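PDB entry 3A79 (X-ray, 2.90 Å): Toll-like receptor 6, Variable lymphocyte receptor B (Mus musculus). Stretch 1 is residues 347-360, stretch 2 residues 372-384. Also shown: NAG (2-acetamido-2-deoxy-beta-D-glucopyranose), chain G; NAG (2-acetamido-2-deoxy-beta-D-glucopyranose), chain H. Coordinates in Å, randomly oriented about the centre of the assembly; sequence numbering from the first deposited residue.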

# COMPACT_ATOMS: atom_id res chain seq x y z
N VAL B 347 15.61 6.87 8.44
CA VAL B 347 17.01 6.87 8.06
C VAL B 347 17.79 5.83 8.87
O VAL B 347 17.43 5.53 10.00
N CYS B 348 18.83 5.26 8.28
CA CYS B 348 19.72 4.38 9.03
C CYS B 348 20.66 5.21 9.95
O CYS B 348 21.24 6.21 9.53
N PRO B 349 20.76 4.82 11.23
CA PRO B 349 21.67 5.53 12.14
C PRO B 349 23.06 5.71 11.52
O PRO B 349 23.59 4.77 10.91
N PRO B 350 23.68 6.90 11.68
CA PRO B 350 24.96 7.20 11.04
C PRO B 350 26.11 6.45 11.70
O PRO B 350 27.11 6.11 11.05
N SER B 351 25.96 6.21 13.00
CA SER B 351 26.93 5.47 13.81
C SER B 351 26.16 4.35 14.50
O SER B 351 24.94 4.45 14.64
N PRO B 352 26.86 3.29 14.92
CA PRO B 352 26.22 2.17 15.64
C PRO B 352 25.29 2.67 16.74
O PRO B 352 25.77 3.31 17.67
N SER B 353 23.99 2.40 16.63
CA SER B 353 23.06 2.88 17.64
C SER B 353 22.88 1.84 18.73
O SER B 353 23.55 0.81 18.74
N SER B 354 21.97 2.13 19.65
CA SER B 354 21.75 1.26 20.79
C SER B 354 20.30 0.86 20.84
O SER B 354 19.85 0.18 21.76
N PHE B 355 19.56 1.30 19.83
CA PHE B 355 18.19 0.84 19.64
C PHE B 355 18.19 -0.66 19.76
O PHE B 355 18.95 -1.35 19.08
N THR B 356 17.34 -1.17 20.64
CA THR B 356 17.12 -2.61 20.71
C THR B 356 15.65 -2.90 20.48
O THR B 356 15.25 -4.06 20.40
N PHE B 357 14.87 -1.84 20.34
CA PHE B 357 13.44 -1.94 20.10
C PHE B 357 12.96 -0.85 19.15
O PHE B 357 13.16 0.33 19.39
N LEU B 358 12.32 -1.27 18.06
CA LEU B 358 11.80 -0.35 17.07
C LEU B 358 10.38 -0.74 16.67
O LEU B 358 10.13 -1.90 16.35
N ASN B 359 9.47 0.22 16.73
CA ASN B 359 8.05 -0.01 16.47
C ASN B 359 7.52 1.14 15.64
O ASN B 359 7.18 2.18 16.18
N PHE B 360 7.49 0.95 14.33
CA PHE B 360 6.96 1.96 13.42
C PHE B 360 5.64 1.49 12.82
O PHE B 360 5.55 1.25 11.62
N GLY B 372 20.45 -2.45 3.71
CA GLY B 372 21.86 -2.59 4.00
C GLY B 372 22.32 -1.73 5.16
O GLY B 372 23.39 -1.13 5.13
N CYS B 373 21.50 -1.68 6.21
CA CYS B 373 21.83 -0.89 7.38
C CYS B 373 22.59 -1.75 8.37
O CYS B 373 22.06 -2.72 8.92
N SER B 374 23.85 -1.38 8.60
CA SER B 374 24.78 -2.19 9.39
C SER B 374 25.00 -1.58 10.76
O SER B 374 26.04 -1.76 11.38
N THR B 375 23.99 -0.88 11.24
CA THR B 375 24.18 0.02 12.35
C THR B 375 23.01 -0.17 13.34
O THR B 375 22.73 0.67 14.20
N LEU B 376 22.34 -1.30 13.19
CA LEU B 376 21.28 -1.72 14.11
C LEU B 376 21.60 -3.13 14.62
O LEU B 376 20.72 -3.98 14.73
N LYS B 377 22.87 -3.36 14.92
CA LYS B 377 23.31 -4.68 15.34
C LYS B 377 22.90 -5.01 16.77
O LYS B 377 23.11 -6.12 17.24
N ARG B 378 22.31 -4.04 17.47
CA ARG B 378 21.81 -4.32 18.82
C ARG B 378 20.30 -4.56 18.77
O ARG B 378 19.74 -5.20 19.66
N LEU B 379 19.67 -4.07 17.70
CA LEU B 379 18.22 -4.19 17.49
C LEU B 379 17.68 -5.61 17.59
O LEU B 379 18.05 -6.47 16.79
N GLN B 380 16.78 -5.83 18.55
CA GLN B 380 16.26 -7.17 18.83
C GLN B 380 14.87 -7.37 18.26
O GLN B 380 14.55 -8.43 17.73
N THR B 381 14.04 -6.35 18.41
CA THR B 381 12.67 -6.44 17.96
C THR B 381 12.35 -5.25 17.08
O THR B 381 12.47 -4.11 17.49
N LEU B 382 11.97 -5.52 15.85
CA LEU B 382 11.59 -4.47 14.92
C LEU B 382 10.15 -4.71 14.47
O LEU B 382 9.77 -5.84 14.16
N ILE B 383 9.35 -3.65 14.44
CA ILE B 383 7.94 -3.76 14.12
C ILE B 383 7.56 -2.78 13.01
O ILE B 383 7.65 -1.57 13.18
N LEU B 384 7.13 -3.33 11.88
CA LEU B 384 6.77 -2.53 10.72
C LEU B 384 5.31 -2.77 10.28
O LEU B 384 4.92 -2.48 9.15

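The most unusual feature of this contact is a disulfide at its N-terminal end: Cys348 SG and Cys373 SG lie 2.0 Å apart with a chi3 of 80°, close to the right angle preferred by an unstrained disulfide. Both cysteines point toward the other stretch and adopt t rotamers, and the bridge spans a CA-CA separation of 5.9 Å between Cys348 and Cys373.

At the other end the stretches run side by side as short parallel strands, 357-359 and 381-383, whose directions differ by 9°. Their register is fixed by backbone hydrogen bonds, Leu358 N to Thr381 O at 2.9 Å and Ile383 N to Leu358 O at 2.7 Å, and continued by Phe360 N to Ile383 O at 2.8 Å. Just before the strands, Thr356 O accepts from both Gln380 N (3.0 Å) and Thr381 N (3.3 Å), while the Thr356 side chain (p) sets CG2 3.6 Å from Arg378 O.

Strand alternation sorts the side chains. Leu358 (m, t) and Leu382 (t, p) share one face, where Leu358 CB meets Leu382 CD1 at 3.6 Å. Leu358 CD1 also reaches Leu379 CD2 at 3.5 Å and Leu376 CD2 at 4.1 Å. The CA-to-CB bonds of Leu376 (m, t) and Leu379 (t, p) point sideways, but their ends come nearer, which explains these contacts. Leu376 CD2 further approaches Pro349 CG at 3.7 Å and lies at the edge of the Phe355 ring (chi1 m), 4.0 Å from Phe355 CD1. Phe360 CB lies 4.2 Å from Leu384 CD2, and chi1 m sets its ring with CD1 4.5 Å from Leu382 CD1, which lies at the ring edge.

The other face carries Phe357 (t), Asn359 (t), Thr381 (m) and Ile383 (m, t). Phe357 CD1 is 4.1 Å from Thr381 CB. Here the glycan joins the packing: Asn359 ND2 is bonded to C1 of the chain G NAG at 1.5 Å, while that sugar's C8 lies 3.4 Å from Ile383 CD1 and its O7 sits at the Phe357 ring edge, 3.7 Å from Phe357 CZ.

Polar side-chain contacts are sparse. Thr375 points toward stretch 1 with an off-rotamer chi1 of -137°; its CG2 lies 3.4 Å from Cys348 SG, and its OG1 is 3.1 Å from Pro352 N, which has no hydrogen to share. Thr375 O accepts from Ser353 N at 3.2 Å (175°) and weakly from Ser353 OG (p) at 3.5 Å. Arg378 (chi1 m) only packs, NH1 3.6 Å from Ser354 CB, without hydrogen bond or salt bridge to stretch 1.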

# COMPACT_ATOMS: atom_id res chain seq x y z
CB VAL B 347 17.61 8.28 8.27
CG1 VAL B 347 19.10 8.22 8.40
CG2 VAL B 347 17.22 9.18 7.12
CB CYS B 348 20.47 3.43 8.07
SG CYS B 348 21.82 2.38 8.73
CB PRO B 349 21.74 4.59 13.35
CG PRO B 349 20.48 3.76 13.29
CD PRO B 349 20.00 3.74 11.89
CB PRO B 350 25.14 8.72 11.26
CG PRO B 350 23.91 9.18 11.99
CD PRO B 350 23.27 7.98 12.60
CB SER B 351 27.57 6.40 14.85
OG SER B 351 28.31 7.46 14.25
CB PRO B 352 27.41 1.44 16.26
CG PRO B 352 28.51 1.67 15.30
CD PRO B 352 28.29 3.03 14.68
CB SER B 353 21.71 3.26 17.04
OG SER B 353 20.94 2.11 16.79
CB SER B 354 22.19 1.93 22.10
OG SER B 354 21.55 3.19 22.25
CB PHE B 355 17.68 1.21 18.25
CG PHE B 355 17.42 2.67 18.06
CD1 PHE B 355 17.81 3.31 16.89
CD2 PHE B 355 16.78 3.40 19.04
CE1 PHE B 355 17.57 4.65 16.71
CE2 PHE B 355 16.53 4.75 18.86
CZ PHE B 355 16.93 5.37 17.69
CB THR B 356 17.59 -3.20 22.06
OG1 THR B 356 16.77 -2.71 23.12
CG2 THR B 356 19.04 -2.81 22.31
CB PHE B 357 12.68 -1.87 21.40
CG PHE B 357 11.20 -1.91 21.23
CD1 PHE B 357 10.53 -3.12 21.21
CD2 PHE B 357 10.47 -0.74 21.11
CE1 PHE B 357 9.15 -3.16 21.06
CE2 PHE B 357 9.09 -0.77 20.96
CZ PHE B 357 8.43 -1.98 20.93
CB LEU B 358 12.73 -0.30 15.86
CG LEU B 358 14.04 0.43 16.13
CD1 LEU B 358 14.93 0.39 14.91
CD2 LEU B 358 13.79 1.88 16.56
CB ASN B 359 7.28 -0.15 17.79
CG ASN B 359 5.77 -0.31 17.61
OD1 ASN B 359 5.24 -0.19 16.51
ND2 ASN B 359 5.07 -0.57 18.72
CB PHE B 360 7.96 2.26 12.31
CG PHE B 360 9.29 2.74 12.82
CD1 PHE B 360 10.39 1.90 12.83
CD2 PHE B 360 9.44 4.03 13.31
CE1 PHE B 360 11.62 2.34 13.30
CE2 PHE B 360 10.66 4.48 13.78
CZ PHE B 360 11.75 3.63 13.78
CB CYS B 373 20.58 -0.30 8.01
SG CYS B 373 20.89 0.72 9.46
CB SER B 374 26.11 -2.32 8.65
OG SER B 374 26.49 -1.08 8.06
CB THR B 375 24.29 1.45 11.79
OG1 THR B 375 25.34 2.16 12.44
CG2 THR B 375 22.98 2.20 11.87
CB LEU B 376 19.92 -1.68 13.41
CG LEU B 376 19.38 -0.30 13.01
CD1 LEU B 376 18.20 -0.44 12.06
CD2 LEU B 376 18.99 0.55 14.23
CB LYS B 377 24.83 -4.81 15.19
CG LYS B 377 25.32 -4.98 13.76
CD LYS B 377 26.84 -5.01 13.73
CE LYS B 377 27.39 -5.06 12.32
NZ LYS B 377 27.20 -6.39 11.71
CB ARG B 378 22.18 -3.21 19.82
CG ARG B 378 23.60 -3.31 20.36
CD ARG B 378 23.99 -2.06 21.15
NE ARG B 378 25.24 -2.19 21.91
CZ ARG B 378 25.73 -1.26 22.73
NH1 ARG B 378 25.08 -0.11 22.92
NH2 ARG B 378 26.87 -1.48 23.38
CB LEU B 379 17.83 -3.61 16.13
CG LEU B 379 16.34 -3.62 15.80
CD1 LEU B 379 15.56 -2.99 16.92
CD2 LEU B 379 16.10 -2.87 14.50
CB GLN B 380 16.20 -7.40 20.33
CG GLN B 380 17.50 -7.26 21.03
CD GLN B 380 17.48 -7.93 22.38
OE1 GLN B 380 16.44 -8.45 22.81
NE2 GLN B 380 18.63 -7.93 23.06
CB THR B 381 11.70 -6.47 19.15
OG1 THR B 381 12.06 -7.55 20.03
CG2 THR B 381 10.27 -6.64 18.67
CB LEU B 382 12.55 -4.44 13.73
CG LEU B 382 12.11 -3.61 12.52
CD1 LEU B 382 12.37 -2.14 12.75
CD2 LEU B 382 12.85 -4.10 11.30
CB ILE B 383 7.06 -3.51 15.36
CG1 ILE B 383 7.49 -4.42 16.50
CG2 ILE B 383 5.60 -3.74 15.03
CD1 ILE B 383 6.58 -4.38 17.68
CB LEU B 384 7.77 -2.81 9.59
CG LEU B 384 9.17 -2.27 9.96
CD1 LEU B 384 10.28 -2.98 9.23
CD2 LEU B 384 9.26 -0.76 9.70
C1 NAG G . 3.63 -0.63 18.53
C2 NAG G . 3.08 -1.39 19.74
C3 NAG G . 1.56 -1.32 19.89
C4 NAG G . 0.97 0.06 19.59
C5 NAG G . 1.64 0.68 18.36
C6 NAG G . 1.23 2.13 18.21
C7 NAG G . 4.29 -3.36 20.53
C8 NAG G . 4.49 -4.85 20.38
N2 NAG G . 3.46 -2.79 19.66
O3 NAG G . 1.17 -1.74 21.18
O4 NAG G . -0.44 -0.08 19.41
O5 NAG G . 3.05 0.65 18.47
O6 NAG G . 1.37 2.77 19.46
O7 NAG G . 4.88 -2.74 21.43
C1 NAG H . 27.01 -7.73 6.53
C2 NAG H . 28.45 -7.69 7.04
C3 NAG H . 29.44 -8.35 6.08
C4 NAG H . 28.95 -9.77 5.75
C5 NAG H . 27.51 -9.72 5.21
C6 NAG H . 26.93 -11.11 4.93
C7 NAG H . 28.83 -5.90 8.56
C8 NAG H . 29.29 -6.92 9.57
N2 NAG H . 28.81 -6.31 7.30
O3 NAG H . 30.76 -8.33 6.59
O4 NAG H . 29.86 -10.37 4.84
O5 NAG H . 26.64 -9.04 6.11
O6 NAG H . 26.25 -11.63 6.06
O7 NAG H . 28.50 -4.77 8.90